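Local structure of Non-ribosomal peptide synthetase (Methanobrevibacter ruminantium, 6VTJ) at residues Ile48-Ile53 / Ile433-Phe438; His141-Phe146 / Asp172-Tyr177; Gln205-Pro210 / Leu242-Thr247. The protein probably holds a peptide on the phosphopantetheine arm of its carrier domain and releases it by NAD(P)H-dependent reduction of the thioester in its reductase domain. All coordinates share one frame; numbering follows the deposited sequence.

Overall arrangement
From the N terminus the chain first builds the small helical carrier region, whose helix 46-58 supplies one half of contact 1. It then enters the Rossmann-type reductase fold, where contact 2 closes a short loop by pairing helix 137-149 with helix 166-177. Contact 3 follows in series, joining the turn ahead of strand 213-216 to the C-terminal part of helix 229-246; the nearest atoms of these two contacts are about 9 Å apart. Much later, at 433-438, the chain comes back to helix 46-58, so the long loop of contact 1 encloses both others. Contact 1 ties carrier to reductase, and contacts 2 and 3 pack the reductase itself.

Contact 1: Ile48-Ile53 / Ile433-Phe438; sequences IASKLI and IITADF
Helix 46-58 meets the last turn of helix 431-435 where Ser50 and Thr435 bring their CA atoms to 6.1 Å, near enough for small side chains to bridge the gap. Ser50 points its CB at the other helix, and the closest approach is carbon to carbon, Thr435 CG2 lying 3.6 Å from that Ser50 CB. The hydroxyls bond back to their own helices, Ser50 OG to Leu47 O and Thr435 OG1 to Gly432 O, which satisfies both. Ile434 sets its CG2 anti to the backbone N (CG1 at chi1 -73°), and this methyl touches two residues, Ser50 CB at 4.0 Å and Ile53 CG2 at 3.9 Å. The two isoleucines cross obliquely, meeting through their CG2 branches, and Ile434 also reaches Ile54 and Leu57 farther along helix 46-58. This is a buried seam between the carrier domain, whose attachment-site helix begins at Ser46 in the phosphopantetheine pocket, and the C-terminal part of the reductase. The side chain of Thr435 also touches the bound 4'-phosphopantetheine, so the seam borders the path of the arm. Directly after Thr435 the helix ends in a Schellman motif: Asp437 takes a positive phi of 66° as C-prime residue, with its N bonded to Ile434 O at 2.9 Å. Asp437 OD1 in turn accepts a bond from Asp66 N in carrier helix 65-70.

Contact 2: His141-Phe146 / Asp172-Tyr177; sequences HILYEF and DVMNDY
Aromatic contact joins His141 to Tyr177: the imidazole directs an edge toward the phenol face in an offset edge-to-face pair, with centroids 5.5 Å apart and planes at 73°. His141 CE1 makes the approach, 3.9 Å from Tyr177 CD1. With CG anti to its carbonyl carbon (chi1 -75°), the histidine ring leaves the side of its helix and comes nearer to helix 166-177. Polar bonds at both imidazole nitrogens, ND1 to Phe137 O one turn earlier and NE2 to Arg324 NH1, fix the rotation of the His141 ring, while Lys332 N holds the hydroxyl end of Tyr177. Arg324 NH1 also bonds to Tyr177 O, linking the two helices through one guanidinium. Apolar packing forms the other half of the contact. Leu143 points toward helix 166-177, and its CD2 meets Met174 CG at 4.1 Å, the two chains crossing at about a right angle. Leu143 also touches Ile154 and Cys156 of strand 154-158. Helices 137-149 and 166-177 are the neighbouring connections of consecutive beta-alpha-beta units, through parallel strands 129-132, 154-158 and 190-194, packed side by side as in a Rossmann-type fold.

Contact 3: Gln205-Pro210 / Leu242-Thr247; sequences QLEDEP and LKFAQT
Phe244 reaches from helix 229-246 to the loop 205-210 and meets Leu206 CB through two ring atoms, Phe244 CE1 lying 3.8 Å and Phe244 CZ 3.9 Å from it. The carbonyl oxygen Leu206 O sits in the plane of the ring at its edge, 4.0 Å from Phe244 CZ, so backbone as well as side chain lines this end of the phenyl. The aliphatic part of Glu207 adds a further contact at the ring edge, near the ring plane, with Glu207 CG 4.1 Å from Phe244 CE1. The two side chains run antiparallel past each other. Beyond CG the glutamate runs extended, which carries its OE1 to within 3.8 Å of Thr247 CG2, a polar-to-methyl touch on the exposed side. Placing CG anti to the backbone N (chi1 168°) swings the Phe244 ring out of its helix toward the loop. Thr247 is held by the preceding turn: OG1 donates to Phe244 O at 2.8 Å, in the carbonyl plane with a C=O...donor angle of 149°, while CG2 faces the glutamate. On the loop side, a type I beta turn from Leu206 to Glu209, closed by Glu209 N to Leu206 O at 3.1 Å, presents Leu206 and Glu207 together. Farther out, Leu206 packs on Ile193 and Met157 of two neighbouring strands and on Ile211. Gln205 NE2 is tied to Glu194 O and Asp202 O, and Glu209 OE1 to Tyr155 OH. The loop entering strand 213-216 thus packs on the C-terminal part of helix 229-246, the crossover helix that links strand 213-216 to parallel strand 252-258 in a beta-alpha-beta unit of the Rossmann-type fold.

Contact 1: Ile48-Ile53 / Ile433-Phe438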
ATOM      1  N   ILE A  48     -15.303   0.846  12.590  1.00 37.78           N
ATOM      2  CA  ILE A  48     -16.043   1.467  13.686  1.00 38.66           C
ATOM      3  C   ILE A  48     -15.203   2.558  14.335  1.00 40.23           C
ATOM      4  O   ILE A  48     -15.744   3.508  14.919  1.00 39.03           O
ATOM      5  CB  ILE A  48     -16.481   0.406  14.711  1.00 40.75           C
ATOM      6  CG1 ILE A  48     -17.438  -0.602  14.071  1.00 44.66           C
ATOM      7  CG2 ILE A  48     -17.158   1.044  15.891  1.00 41.65           C
ATOM      8  CD1 ILE A  48     -17.679  -1.820  14.935  1.00 44.33           C
ATOM      9  N   ALA A  49     -13.875   2.446  14.251  1.00 39.15           N
ATOM     10  CA  ALA A  49     -13.016   3.495  14.787  1.00 37.92           C
ATOM     11  C   ALA A  49     -13.284   4.827  14.105  1.00 41.47           C
ATOM     12  O   ALA A  49     -13.145   5.888  14.729  1.00 40.06           O
ATOM     13  CB  ALA A  49     -11.550   3.102  14.637  1.00 37.10           C
ATOM     14  N   SER A  50     -13.695   4.798  12.834  1.00 40.85           N
ATOM     15  CA  SER A  50     -13.990   6.049  12.147  1.00 41.55           C
ATOM     16  C   SER A  50     -15.275   6.665  12.681  1.00 41.81           C
ATOM     17  O   SER A  50     -15.378   7.894  12.797  1.00 41.23           O
ATOM     18  CB  SER A  50     -14.068   5.841  10.631  1.00 40.08           C
ATOM     19  OG  SER A  50     -15.169   5.041  10.243  1.00 45.65           O
ATOM     20  N   LYS A  51     -16.257   5.830  13.031  1.00 38.24           N
ATOM     21  CA  LYS A  51     -17.451   6.356  13.685  1.00 39.69           C
ATOM     22  C   LYS A  51     -17.098   6.941  15.039  1.00 39.92           C
ATOM     23  O   LYS A  51     -17.612   7.998  15.424  1.00 40.13           O
ATOM     24  CB  LYS A  51     -18.514   5.265  13.830  1.00 43.03           C
ATOM     25  CG  LYS A  51     -18.677   4.395  12.590  1.00 43.03           C
ATOM     26  N   LEU A  52     -16.215   6.266  15.776  1.00 38.89           N
ATOM     27  CA  LEU A  52     -15.721   6.814  17.032  1.00 40.87           C
ATOM     28  C   LEU A  52     -15.143   8.210  16.825  1.00 46.09           C
ATOM     29  O   LEU A  52     -15.469   9.151  17.565  1.00 46.57           O
ATOM     30  CB  LEU A  52     -14.672   5.879  17.638  1.00 42.34           C
ATOM     31  CG  LEU A  52     -13.965   6.470  18.854  1.00 46.49           C
ATOM     32  CD1 LEU A  52     -14.975   6.732  19.937  1.00 44.75           C
ATOM     33  CD2 LEU A  52     -12.911   5.528  19.358  1.00 42.32           C
ATOM     34  N   ILE A  53     -14.289   8.362  15.807  1.00 44.00           N
ATOM     35  CA  ILE A  53     -13.652   9.656  15.559  1.00 41.07           C
ATOM     36  C   ILE A  53     -14.699  10.700  15.197  1.00 41.11           C
ATOM     37  O   ILE A  53     -14.645  11.842  15.665  1.00 42.19           O
ATOM     38  CB  ILE A  53     -12.575   9.541  14.458  1.00 39.47           C
ATOM     39  CG1 ILE A  53     -11.362   8.732  14.935  1.00 42.18           C
ATOM     40  CG2 ILE A  53     -12.130  10.927  13.996  1.00 40.37           C
ATOM     41  CD1 ILE A  53     -10.535   9.426  16.007  1.00 43.74           C
ATOM     42  N   ILE A 433     -12.485  10.540   4.180  1.00 37.98           N
ATOM     43  CA  ILE A 433     -11.339  11.358   4.553  1.00 37.27           C
ATOM     44  C   ILE A 433     -10.929  11.059   5.989  1.00 42.15           C
ATOM     45  O   ILE A 433      -9.743  11.169   6.334  1.00 40.76           O
ATOM     46  CB  ILE A 433     -11.618  12.856   4.331  1.00 40.44           C
ATOM     47  CG1 ILE A 433     -12.882  13.295   5.066  1.00 37.21           C
ATOM     48  CG2 ILE A 433     -11.736  13.161   2.857  1.00 40.22           C
ATOM     49  CD1 ILE A 433     -13.093  14.778   5.009  1.00 39.96           C
ATOM     50  N   ILE A 434     -11.870  10.605   6.827  1.00 34.60           N
ATOM     51  CA  ILE A 434     -11.511  10.299   8.207  1.00 39.55           C
ATOM     52  C   ILE A 434     -10.594   9.090   8.254  1.00 42.06           C
ATOM     53  O   ILE A 434      -9.591   9.092   8.982  1.00 42.83           O
ATOM     54  CB  ILE A 434     -12.762  10.082   9.087  1.00 38.99           C
ATOM     55  CG1 ILE A 434     -13.483  11.406   9.372  1.00 35.04           C
ATOM     56  CG2 ILE A 434     -12.370   9.462  10.391  1.00 35.21           C
ATOM     57  CD1 ILE A 434     -12.579  12.521   9.873  1.00 36.03           C
ATOM     58  N   THR A 435     -10.909   8.033   7.480  1.00 40.06           N
ATOM     59  CA  THR A 435     -10.050   6.856   7.590  1.00 40.65           C
ATOM     60  C   THR A 435      -8.710   7.087   6.913  1.00 43.69           C
ATOM     61  O   THR A 435      -7.791   6.276   7.090  1.00 42.47           O
ATOM     62  CB  THR A 435     -10.706   5.591   7.016  1.00 36.71           C
ATOM     63  OG1 THR A 435     -11.013   5.781   5.637  1.00 43.22           O
ATOM     64  CG2 THR A 435     -11.979   5.223   7.783  1.00 42.64           C
ATOM     65  N   ALA A 436      -8.585   8.187   6.173  1.00 39.40           N
ATOM     66  CA  ALA A 436      -7.333   8.644   5.602  1.00 42.37           C
ATOM     67  C   ALA A 436      -6.585   9.594   6.523  1.00 47.83           C
ATOM     68  O   ALA A 436      -5.696  10.317   6.055  1.00 49.71           O
ATOM     69  CB  ALA A 436      -7.591   9.316   4.254  1.00 39.75           C
ATOM     70  N   ASP A 437      -6.946   9.627   7.814  1.00 46.23           N
ATOM     71  CA  ASP A 437      -6.289  10.439   8.841  1.00 41.70           C
ATOM     72  C   ASP A 437      -6.463  11.940   8.613  1.00 45.27           C
ATOM     73  O   ASP A 437      -5.638  12.740   9.074  1.00 47.04           O
ATOM     74  CB  ASP A 437      -4.799  10.093   8.949  1.00 44.67           C
ATOM     75  CG  ASP A 437      -4.316   9.973  10.386  1.00 46.99           C
ATOM     76  OD1 ASP A 437      -5.145   9.951  11.327  1.00 45.74           O
ATOM     77  OD2 ASP A 437      -3.087   9.897  10.568  1.00 46.39           O
ATOM     78  N   PHE A 438      -7.526  12.340   7.915  1.00 40.12           N
ATOM     79  CA  PHE A 438      -7.802  13.754   7.693  1.00 44.30           C
ATOM     80  C   PHE A 438      -8.106  14.453   9.016  1.00 44.12           C
ATOM     81  O   PHE A 438      -8.624  13.857   9.966  1.00 42.50           O
ATOM     82  CB  PHE A 438      -8.974  13.895   6.704  1.00 44.32           C
ATOM     83  CG  PHE A 438      -9.484  15.300   6.493  1.00 50.45           C
ATOM     84  CD1 PHE A 438     -10.369  15.895   7.398  1.00 51.09           C
ATOM     85  CD2 PHE A 438      -9.147  16.002   5.342  1.00 51.97           C
ATOM     86  CE1 PHE A 438     -10.859  17.194   7.180  1.00 48.76           C
ATOM     87  CE2 PHE A 438      -9.633  17.282   5.119  1.00 48.65           C
ATOM     88  CZ  PHE A 438     -10.488  17.883   6.040  1.00 49.29           C
TER

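Contact 2: His141-Phe146 / Asp172-Tyr177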
ATOM      1  N   HIS A 141      -2.378  -9.827 -11.391  1.00 27.97           N
ATOM      2  CA  HIS A 141      -2.044  -9.205 -12.660  1.00 26.15           C
ATOM      3  C   HIS A 141      -0.601  -9.437 -13.049  1.00 24.89           C
ATOM      4  O   HIS A 141      -0.295  -9.496 -14.244  1.00 26.98           O
ATOM      5  CB  HIS A 141      -2.379  -7.727 -12.586  1.00 29.65           C
ATOM      6  CG  HIS A 141      -3.846  -7.467 -12.681  1.00 27.53           C
ATOM      7  ND1 HIS A 141      -4.640  -7.272 -11.572  1.00 27.84           N
ATOM      8  CD2 HIS A 141      -4.675  -7.435 -13.752  1.00 26.87           C
ATOM      9  CE1 HIS A 141      -5.892  -7.088 -11.960  1.00 28.20           C
ATOM     10  NE2 HIS A 141      -5.942  -7.198 -13.277  1.00 29.12           N
ATOM     11  N   ILE A 142       0.296  -9.588 -12.065  1.00 26.69           N
ATOM     12  CA  ILE A 142       1.632 -10.099 -12.375  1.00 24.04           C
ATOM     13  C   ILE A 142       1.531 -11.490 -12.999  1.00 24.96           C
ATOM     14  O   ILE A 142       2.220 -11.798 -13.972  1.00 26.17           O
ATOM     15  CB  ILE A 142       2.529 -10.113 -11.125  1.00 22.95           C
ATOM     16  CG1 ILE A 142       2.812  -8.680 -10.634  1.00 27.29           C
ATOM     17  CG2 ILE A 142       3.822 -10.905 -11.413  1.00 22.69           C
ATOM     18  CD1 ILE A 142       3.620  -8.587  -9.334  1.00 23.45           C
ATOM     19  N   LEU A 143       0.663 -12.350 -12.456  1.00 27.46           N
ATOM     20  CA  LEU A 143       0.512 -13.686 -13.025  1.00 25.32           C
ATOM     21  C   LEU A 143      -0.058 -13.607 -14.439  1.00 30.40           C
ATOM     22  O   LEU A 143       0.409 -14.298 -15.360  1.00 27.72           O
ATOM     23  CB  LEU A 143      -0.383 -14.535 -12.122  1.00 26.70           C
ATOM     24  CG  LEU A 143      -1.001 -15.804 -12.711  1.00 27.29           C
ATOM     25  CD1 LEU A 143       0.107 -16.766 -13.087  1.00 29.62           C
ATOM     26  CD2 LEU A 143      -1.950 -16.452 -11.718  1.00 26.29           C
ATOM     27  N   TYR A 144      -1.080 -12.780 -14.622  1.00 29.15           N
ATOM     28  CA  TYR A 144      -1.628 -12.534 -15.952  1.00 32.86           C
ATOM     29  C   TYR A 144      -0.544 -12.127 -16.946  1.00 30.55           C
ATOM     30  O   TYR A 144      -0.376 -12.761 -17.994  1.00 32.89           O
ATOM     31  CB  TYR A 144      -2.696 -11.455 -15.864  1.00 30.10           C
ATOM     32  CG  TYR A 144      -3.397 -11.185 -17.169  1.00 35.57           C
ATOM     33  CD1 TYR A 144      -4.343 -12.073 -17.661  1.00 38.46           C
ATOM     34  CD2 TYR A 144      -3.120 -10.040 -17.904  1.00 35.69           C
ATOM     35  CE1 TYR A 144      -4.989 -11.841 -18.845  1.00 41.66           C
ATOM     36  CE2 TYR A 144      -3.766  -9.793 -19.091  1.00 42.04           C
ATOM     37  CZ  TYR A 144      -4.707 -10.698 -19.559  1.00 45.47           C
ATOM     38  OH  TYR A 144      -5.360 -10.475 -20.750  1.00 47.70           O
ATOM     39  N   GLU A 145       0.223 -11.080 -16.622  1.00 30.62           N
ATOM     40  CA  GLU A 145       1.232 -10.611 -17.567  1.00 32.16           C
ATOM     41  C   GLU A 145       2.332 -11.639 -17.774  1.00 30.79           C
ATOM     42  O   GLU A 145       2.910 -11.715 -18.867  1.00 29.89           O
ATOM     43  CB  GLU A 145       1.849  -9.289 -17.107  1.00 33.15           C
ATOM     44  CG  GLU A 145       0.887  -8.116 -17.078  1.00 33.65           C
ATOM     45  CD  GLU A 145       0.324  -7.743 -18.454  1.00 41.94           C
ATOM     46  OE1 GLU A 145       1.030  -7.928 -19.482  1.00 40.03           O
ATOM     47  OE2 GLU A 145      -0.834  -7.255 -18.492  1.00 43.61           O
ATOM     48  N   PHE A 146       2.656 -12.427 -16.751  1.00 28.93           N
ATOM     49  CA  PHE A 146       3.681 -13.446 -16.937  1.00 29.54           C
ATOM     50  C   PHE A 146       3.207 -14.484 -17.943  1.00 31.04           C
ATOM     51  O   PHE A 146       3.948 -14.870 -18.848  1.00 32.83           O
ATOM     52  CB  PHE A 146       4.040 -14.108 -15.603  1.00 22.44           C
ATOM     53  CG  PHE A 146       5.153 -15.118 -15.714  1.00 30.67           C
ATOM     54  CD1 PHE A 146       4.886 -16.434 -16.086  1.00 30.47           C
ATOM     55  CD2 PHE A 146       6.472 -14.748 -15.480  1.00 26.21           C
ATOM     56  CE1 PHE A 146       5.925 -17.367 -16.204  1.00 31.37           C
ATOM     57  CE2 PHE A 146       7.511 -15.678 -15.596  1.00 30.23           C
ATOM     58  CZ  PHE A 146       7.233 -16.986 -15.958  1.00 32.29           C
ATOM     59  N   ASP A 172     -10.194 -19.939  -9.143  1.00 36.63           N
ATOM     60  CA  ASP A 172     -11.368 -19.097  -8.948  1.00 38.54           C
ATOM     61  C   ASP A 172     -11.015 -17.621  -9.043  1.00 36.65           C
ATOM     62  O   ASP A 172     -11.758 -16.838  -9.644  1.00 37.03           O
ATOM     63  CB  ASP A 172     -12.016 -19.390  -7.595  1.00 37.76           C
ATOM     64  CG  ASP A 172     -13.279 -18.592  -7.392  1.00 42.01           C
ATOM     65  OD1 ASP A 172     -14.194 -18.714  -8.235  1.00 53.29           O
ATOM     66  OD2 ASP A 172     -13.346 -17.806  -6.428  1.00 52.15           O
ATOM     67  N   VAL A 173      -9.891 -17.220  -8.448  1.00 32.90           N
ATOM     68  CA  VAL A 173      -9.460 -15.826  -8.548  1.00 36.03           C
ATOM     69  C   VAL A 173      -9.134 -15.466  -9.996  1.00 34.20           C
ATOM     70  O   VAL A 173      -9.491 -14.379 -10.487  1.00 36.17           O
ATOM     71  CB  VAL A 173      -8.256 -15.585  -7.620  1.00 32.99           C
ATOM     72  CG1 VAL A 173      -7.748 -14.143  -7.755  1.00 33.52           C
ATOM     73  CG2 VAL A 173      -8.617 -15.938  -6.191  1.00 32.34           C
ATOM     74  N   MET A 174      -8.454 -16.377 -10.705  1.00 34.39           N
ATOM     75  CA  MET A 174      -8.123 -16.142 -12.107  1.00 34.63           C
ATOM     76  C   MET A 174      -9.377 -15.876 -12.924  1.00 40.50           C
ATOM     77  O   MET A 174      -9.423 -14.934 -13.726  1.00 40.41           O
ATOM     78  CB  MET A 174      -7.363 -17.339 -12.679  1.00 30.55           C
ATOM     79  CG  MET A 174      -5.894 -17.402 -12.298  1.00 35.45           C
ATOM     80  SD  MET A 174      -5.209 -19.005 -12.752  1.00 40.59           S
ATOM     81  CE  MET A 174      -5.164 -18.762 -14.535  1.00 31.58           C
ATOM     82  N   ASN A 175     -10.412 -16.702 -12.728  1.00 37.59           N
ATOM     83  CA  ASN A 175     -11.659 -16.483 -13.461  1.00 43.37           C
ATOM     84  C   ASN A 175     -12.385 -15.229 -12.982  1.00 41.20           C
ATOM     85  O   ASN A 175     -13.086 -14.582 -13.767  1.00 42.92           O
ATOM     86  CB  ASN A 175     -12.563 -17.704 -13.328  1.00 37.76           C
ATOM     87  CG  ASN A 175     -12.079 -18.872 -14.159  1.00 45.58           C
ATOM     88  OD1 ASN A 175     -11.533 -18.697 -15.255  1.00 44.70           O
ATOM     89  ND2 ASN A 175     -12.278 -20.076 -13.643  1.00 45.28           N
ATOM     90  N   ASP A 176     -12.239 -14.882 -11.704  1.00 38.88           N
ATOM     91  CA  ASP A 176     -12.779 -13.624 -11.194  1.00 40.85           C
ATOM     92  C   ASP A 176     -12.250 -12.420 -11.966  1.00 35.89           C
ATOM     93  O   ASP A 176     -13.003 -11.480 -12.255  1.00 38.57           O
ATOM     94  CB  ASP A 176     -12.426 -13.482  -9.716  1.00 38.37           C
ATOM     95  CG  ASP A 176     -13.620 -13.579  -8.832  1.00 52.77           C
ATOM     96  OD1 ASP A 176     -14.737 -13.569  -9.389  1.00 62.50           O
ATOM     97  OD2 ASP A 176     -13.447 -13.673  -7.591  1.00 54.61           O
ATOM     98  N   TYR A 177     -10.950 -12.413 -12.276  1.00 36.73           N
ATOM     99  CA  TYR A 177     -10.314 -11.218 -12.830  1.00 34.68           C
ATOM    100  C   TYR A 177     -10.164 -11.222 -14.348  1.00 37.24           C
ATOM    101  O   TYR A 177      -9.978 -10.153 -14.937  1.00 35.49           O
ATOM    102  CB  TYR A 177      -8.921 -11.031 -12.212  1.00 29.90           C
ATOM    103  CG  TYR A 177      -8.924 -10.348 -10.858  1.00 27.82           C
ATOM    104  CD1 TYR A 177      -9.098  -8.974 -10.757  1.00 27.03           C
ATOM    105  CD2 TYR A 177      -8.741 -11.077  -9.682  1.00 28.08           C
ATOM    106  CE1 TYR A 177      -9.100  -8.336  -9.518  1.00 30.74           C
ATOM    107  CE2 TYR A 177      -8.735 -10.451  -8.444  1.00 26.47           C
ATOM    108  CZ  TYR A 177      -8.915  -9.075  -8.372  1.00 29.07           C
ATOM    109  OH  TYR A 177      -8.913  -8.430  -7.153  1.00 30.85           O
TER

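Contact 3: Gln205-Pro210 / Leu242-Thr247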
ATOM      1  N   GLN A 205       9.534 -26.907   0.685  1.00 42.64           N
ATOM      2  CA  GLN A 205       9.031 -27.715  -0.426  1.00 43.50           C
ATOM      3  C   GLN A 205       9.471 -27.209  -1.792  1.00 45.09           C
ATOM      4  O   GLN A 205       9.323 -27.944  -2.777  1.00 47.48           O
ATOM      5  CB  GLN A 205       7.501 -27.773  -0.386  1.00 45.25           C
ATOM      6  CG  GLN A 205       6.814 -26.448  -0.726  1.00 39.30           C
ATOM      7  CD  GLN A 205       5.310 -26.529  -0.584  1.00 41.78           C
ATOM      8  OE1 GLN A 205       4.673 -27.430  -1.134  1.00 39.79           O
ATOM      9  NE2 GLN A 205       4.725 -25.574   0.153  1.00 42.92           N
ATOM     10  N   LEU A 206       9.992 -25.983  -1.886  1.00 45.95           N
ATOM     11  CA  LEU A 206      10.426 -25.427  -3.159  1.00 43.07           C
ATOM     12  C   LEU A 206      11.921 -25.555  -3.391  1.00 44.90           C
ATOM     13  O   LEU A 206      12.408 -25.144  -4.447  1.00 46.22           O
ATOM     14  CB  LEU A 206      10.040 -23.955  -3.254  1.00 41.30           C
ATOM     15  CG  LEU A 206       8.565 -23.620  -3.104  1.00 42.01           C
ATOM     16  CD1 LEU A 206       8.448 -22.126  -2.988  1.00 41.16           C
ATOM     17  CD2 LEU A 206       7.753 -24.155  -4.285  1.00 43.99           C
ATOM     18  N   GLU A 207      12.667 -26.107  -2.440  1.00 50.00           N
ATOM     19  CA  GLU A 207      14.116 -26.081  -2.576  1.00 50.43           C
ATOM     20  C   GLU A 207      14.635 -27.012  -3.668  1.00 52.12           C
ATOM     21  O   GLU A 207      15.809 -26.905  -4.030  1.00 51.80           O
ATOM     22  CB  GLU A 207      14.757 -26.416  -1.240  1.00 52.23           C
ATOM     23  CG  GLU A 207      14.364 -25.434  -0.153  1.00 55.61           C
ATOM     24  CD  GLU A 207      15.371 -25.406   0.975  1.00 59.72           C
ATOM     25  OE1 GLU A 207      15.319 -24.473   1.810  1.00 59.71           O
ATOM     26  OE2 GLU A 207      16.221 -26.325   1.008  1.00 62.03           O
ATOM     27  N   ASP A 208      13.800 -27.900  -4.205  1.00 53.02           N
ATOM     28  CA  ASP A 208      14.180 -28.780  -5.303  1.00 52.73           C
ATOM     29  C   ASP A 208      13.405 -28.456  -6.579  1.00 55.94           C
ATOM     30  O   ASP A 208      13.158 -29.344  -7.402  1.00 55.97           O
ATOM     31  CB  ASP A 208      13.974 -30.243  -4.910  1.00 59.05           C
ATOM     32  N   GLU A 209      12.989 -27.164  -6.747  1.00 51.54           N
ATOM     33  CA  GLU A 209      12.271 -26.662  -7.914  1.00 46.86           C
ATOM     34  C   GLU A 209      13.139 -25.665  -8.670  1.00 41.58           C
ATOM     35  O   GLU A 209      13.883 -24.896  -8.049  1.00 40.30           O
ATOM     36  CB  GLU A 209      10.952 -25.974  -7.529  1.00 48.30           C
ATOM     37  CG  GLU A 209       9.937 -26.870  -6.835  1.00 49.11           C
ATOM     38  CD  GLU A 209       9.426 -27.986  -7.723  1.00 50.74           C
ATOM     39  OE1 GLU A 209       9.383 -27.802  -8.960  1.00 49.50           O
ATOM     40  OE2 GLU A 209       9.054 -29.047  -7.172  1.00 57.05           O
ATOM     41  N   PRO A 210      13.074 -25.664 -10.005  1.00 43.61           N
ATOM     42  CA  PRO A 210      13.867 -24.725 -10.830  1.00 42.36           C
ATOM     43  C   PRO A 210      13.316 -23.297 -10.803  1.00 40.53           C
ATOM     44  O   PRO A 210      12.641 -22.811 -11.718  1.00 41.64           O
ATOM     45  CB  PRO A 210      13.781 -25.355 -12.224  1.00 36.33           C
ATOM     46  CG  PRO A 210      12.476 -26.041 -12.236  1.00 39.27           C
ATOM     47  CD  PRO A 210      12.274 -26.582 -10.840  1.00 44.85           C
ATOM     48  N   LEU A 242      13.875 -14.161   1.590  1.00 26.61           N
ATOM     49  CA  LEU A 242      15.292 -13.916   1.369  1.00 28.73           C
ATOM     50  C   LEU A 242      16.128 -15.110   1.791  1.00 33.66           C
ATOM     51  O   LEU A 242      17.094 -15.464   1.111  1.00 33.34           O
ATOM     52  CB  LEU A 242      15.735 -12.672   2.141  1.00 30.66           C
ATOM     53  CG  LEU A 242      15.222 -11.327   1.647  1.00 24.76           C
ATOM     54  CD1 LEU A 242      15.502 -10.225   2.665  1.00 24.21           C
ATOM     55  CD2 LEU A 242      15.873 -11.028   0.318  1.00 26.12           C
ATOM     56  N   LYS A 243      15.788 -15.726   2.925  1.00 36.22           N
ATOM     57  CA  LYS A 243      16.509 -16.919   3.362  1.00 39.24           C
ATOM     58  C   LYS A 243      16.358 -18.038   2.346  1.00 39.03           C
ATOM     59  O   LYS A 243      17.340 -18.714   1.984  1.00 38.66           O
ATOM     60  CB  LYS A 243      16.006 -17.357   4.740  1.00 35.88           C
ATOM     61  CG  LYS A 243      16.473 -16.437   5.862  1.00 45.80           C
ATOM     62  CD  LYS A 243      16.117 -16.956   7.261  1.00 44.54           C
ATOM     63  N   PHE A 244      15.132 -18.223   1.843  1.00 39.37           N
ATOM     64  CA  PHE A 244      14.924 -19.180   0.769  1.00 33.08           C
ATOM     65  C   PHE A 244      15.799 -18.851  -0.432  1.00 38.74           C
ATOM     66  O   PHE A 244      16.456 -19.734  -0.992  1.00 41.10           O
ATOM     67  CB  PHE A 244      13.464 -19.224   0.344  1.00 35.17           C
ATOM     68  CG  PHE A 244      13.265 -19.977  -0.935  1.00 36.59           C
ATOM     69  CD1 PHE A 244      13.353 -21.360  -0.951  1.00 35.77           C
ATOM     70  CD2 PHE A 244      13.069 -19.301  -2.140  1.00 34.89           C
ATOM     71  CE1 PHE A 244      13.197 -22.062  -2.139  1.00 38.86           C
ATOM     72  CE2 PHE A 244      12.919 -19.990  -3.325  1.00 33.10           C
ATOM     73  CZ  PHE A 244      12.981 -21.374  -3.327  1.00 37.97           C
ATOM     74  N   ALA A 245      15.816 -17.582  -0.848  1.00 38.85           N
ATOM     75  CA  ALA A 245      16.624 -17.201  -2.005  1.00 39.45           C
ATOM     76  C   ALA A 245      18.108 -17.456  -1.766  1.00 42.35           C
ATOM     77  O   ALA A 245      18.839 -17.804  -2.702  1.00 40.85           O
ATOM     78  CB  ALA A 245      16.393 -15.727  -2.343  1.00 38.61           C
ATOM     79  N   GLN A 246      18.563 -17.300  -0.523  1.00 38.10           N
ATOM     80  CA  GLN A 246      19.976 -17.443  -0.207  1.00 44.62           C
ATOM     81  C   GLN A 246      20.425 -18.894  -0.182  1.00 44.14           C
ATOM     82  O   GLN A 246      21.613 -19.162  -0.401  1.00 45.92           O
ATOM     83  CB  GLN A 246      20.289 -16.778   1.136  1.00 38.21           C
ATOM     84  CG  GLN A 246      20.558 -15.271   1.016  1.00 39.99           C
ATOM     85  CD  GLN A 246      20.266 -14.516   2.298  1.00 44.61           C
ATOM     86  OE1 GLN A 246      19.434 -14.938   3.104  1.00 48.97           O
ATOM     87  NE2 GLN A 246      20.950 -13.391   2.497  1.00 45.82           N
ATOM     88  N   THR A 247      19.505 -19.835   0.055  1.00 45.10           N
ATOM     89  CA  THR A 247      19.894 -21.243  -0.011  1.00 48.42           C
ATOM     90  C   THR A 247      20.479 -21.650  -1.362  1.00 50.49           C
ATOM     91  O   THR A 247      21.110 -22.705  -1.442  1.00 53.37           O
ATOM     92  CB  THR A 247      18.715 -22.171   0.294  1.00 50.80           C
ATOM     93  OG1 THR A 247      17.833 -22.219  -0.839  1.00 54.62           O
ATOM     94  CG2 THR A 247      17.976 -21.724   1.537  1.00 46.39           C
TER